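Local atomic coordinates of membrane protein implicated in regulation of membrane protease activity (Corynebacterium glutamicum ATCC 13032, PDB entry 3CP0), a protein that is the soluble OB-fold domain of an NfeD-like membrane protein and probably takes part in regulating membrane protease activity, perhaps by binding partner proteins. Residues T57-A61 with I77-E81. Coordinates in Å, arbitrary orientation, origin at the centre of the assembly. Numbering follows the deposited sequence.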
loop_
_atom_site.group_PDB
_atom_site.type_symbol
_atom_site.label_atom_id
_atom_site.label_comp_id
_atom_site.label_asym_id
_atom_site.label_seq_id
_atom_site.Cartn_x
_atom_site.Cartn_y
_atom_site.Cartn_z
ATOM N N THR A 57 -0.719 -0.764 13.698
ATOM C CA THR A 57 -0.019 -1.822 14.456
ATOM C C THR A 57 0.401 -2.999 13.561
ATOM O O THR A 57 1.081 -3.937 14.032
ATOM C CB THR A 57 -0.845 -2.330 15.632
ATOM O OG1 THR A 57 -2.015 -2.994 15.135
ATOM C CG2 THR A 57 -1.319 -1.160 16.487
ATOM N N HIS A 58 -0.045 -3.017 12.302
ATOM C CA HIS A 58 0.197 -4.194 11.477
ATOM C C HIS A 58 1.253 -3.890 10.433
ATOM O O HIS A 58 1.071 -2.952 9.676
ATOM C CB HIS A 58 -1.122 -4.630 10.797
ATOM C CG HIS A 58 -1.022 -5.899 10.016
ATOM N ND1 HIS A 58 -1.590 -7.064 10.443
ATOM C CD2 HIS A 58 -0.432 -6.197 8.828
ATOM C CE1 HIS A 58 -1.353 -8.046 9.602
ATOM N NE2 HIS A 58 -0.635 -7.553 8.612
ATOM N N THR A 59 2.316 -4.682 10.355
ATOM C CA THR A 59 3.337 -4.448 9.340
ATOM C C THR A 59 3.174 -5.517 8.241
ATOM O O THR A 59 2.921 -6.713 8.534
ATOM C CB THR A 59 4.744 -4.579 9.986
ATOM O OG1 THR A 59 4.908 -3.518 10.939
ATOM C CG2 THR A 59 5.845 -4.447 8.953
ATOM N N PHE A 60 3.313 -5.078 6.993
ATOM C CA PHE A 60 3.338 -5.958 5.829
ATOM C C PHE A 60 4.778 -6.037 5.364
ATOM O O PHE A 60 5.393 -5.015 4.987
ATOM C CB PHE A 60 2.418 -5.386 4.712
ATOM C CG PHE A 60 0.983 -5.391 5.091
ATOM C CD1 PHE A 60 0.240 -6.560 4.995
ATOM C CD2 PHE A 60 0.367 -4.219 5.530
ATOM C CE1 PHE A 60 -1.121 -6.581 5.349
ATOM C CE2 PHE A 60 -0.983 -4.203 5.904
ATOM C CZ PHE A 60 -1.725 -5.383 5.795
ATOM N N ALA A 61 5.339 -7.238 5.351
ATOM C CA ALA A 61 6.754 -7.326 5.024
ATOM C C ALA A 61 6.996 -7.313 3.494
ATOM O O ALA A 61 6.096 -7.644 2.714
ATOM C CB ALA A 61 7.311 -8.637 5.619
ATOM N N ILE A 77 -3.004 3.640 1.076
ATOM C CA ILE A 77 -3.281 3.032 2.366
ATOM C C ILE A 77 -3.723 1.599 2.065
ATOM O O ILE A 77 -4.676 1.343 1.285
ATOM C CB ILE A 77 -4.446 3.757 3.120
ATOM C CG1 ILE A 77 -4.261 5.284 3.185
ATOM C CG2 ILE A 77 -4.626 3.248 4.565
ATOM C CD1 ILE A 77 -2.879 5.662 3.697
ATOM N N VAL A 78 -3.002 0.685 2.673
ATOM C CA VAL A 78 -3.135 -0.752 2.296
ATOM C C VAL A 78 -3.586 -1.661 3.397
ATOM O O VAL A 78 -3.372 -1.400 4.617
ATOM C CB VAL A 78 -1.814 -1.277 1.694
ATOM C CG1 VAL A 78 -1.376 -0.362 0.478
ATOM C CG2 VAL A 78 -0.700 -1.347 2.721
ATOM N N TRP A 79 -4.200 -2.760 2.975
ATOM C CA TRP A 79 -4.619 -3.784 3.933
ATOM C C TRP A 79 -4.453 -5.167 3.310
ATOM O O TRP A 79 -3.847 -5.335 2.238
ATOM C CB TRP A 79 -6.036 -3.526 4.429
ATOM C CG TRP A 79 -6.413 -4.303 5.689
ATOM C CD1 TRP A 79 -7.504 -5.110 5.876
ATOM C CD2 TRP A 79 -5.670 -4.322 6.927
ATOM N NE1 TRP A 79 -7.481 -5.668 7.169
ATOM C CE2 TRP A 79 -6.372 -5.191 7.827
ATOM C CE3 TRP A 79 -4.493 -3.695 7.360
ATOM C CZ2 TRP A 79 -5.911 -5.450 9.146
ATOM C CZ3 TRP A 79 -4.033 -3.984 8.679
ATOM C CH2 TRP A 79 -4.759 -4.819 9.534
ATOM N N LYS A 80 -4.940 -6.170 4.021
ATOM C CA LYS A 80 -4.832 -7.555 3.599
ATOM C C LYS A 80 -5.435 -7.703 2.203
ATOM O O LYS A 80 -6.467 -7.088 1.884
ATOM C CB LYS A 80 -5.599 -8.398 4.623
ATOM C CG LYS A 80 -4.821 -8.444 5.980
ATOM C CD LYS A 80 -5.650 -9.203 7.006
ATOM C CE LYS A 80 -4.928 -9.251 8.386
ATOM N NZ LYS A 80 -5.671 -10.225 9.264
ATOM N N GLU A 81 -4.813 -8.572 1.412
ATOM C CA GLU A 81 -5.280 -8.784 0.065
ATOM C C GLU A 81 -6.707 -9.320 0.075
ATOM O O GLU A 81 -7.060 -10.242 0.840
ATOM C CB GLU A 81 -4.337 -9.758 -0.656
ATOM C CG GLU A 81 -4.607 -9.790 -2.095
ATOM C CD GLU A 81 -3.936 -10.922 -2.864
ATOM O OE1 GLU A 81 -3.159 -11.758 -2.281
ATOM O OE2 GLU A 81 -4.219 -11.000 -4.080
#
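A zinc-binding histidine belongs to the aromatic cluster that joins these segments. His58 ligates the zinc ion through ND1, and its ring also receives the edge of Trp79. The His58 ring and the six-membered ring of Trp79 form an edge-to-face pair, with centroids 5.0 Å apart and planes at 63°. Trp79 starts out pointing away from 57-61, but its indole bends back, so that His58 CB lies 3.7 Å from Trp79 CZ3. Phe60 completes the cluster. Its CZ is 3.6 Å from Trp79 CE3, and the two ring planes are perpendicular. The Phe60 ring also meets segment 77-81 beyond Trp79. Its CZ is 3.8 Å from Lys80 N, and its CD2 is 4.2 Å from Val78 CG2. The extended side chain of exposed Lys80 runs past both rings of 57-61, and its CE is 4.0 Å from His58 CE1. The backbones stay apart, 8.5 Å between the CA atoms of Phe60 and Trp79, so the side chains of His58 and Phe60 bridge the gap. The contact thus packs the loop between strands 47-53 and 65-72 against strand 75-80. Val78 and Phe60 both touch Val66 of strand 65-72, within the small closed barrel of this OB-clan domain.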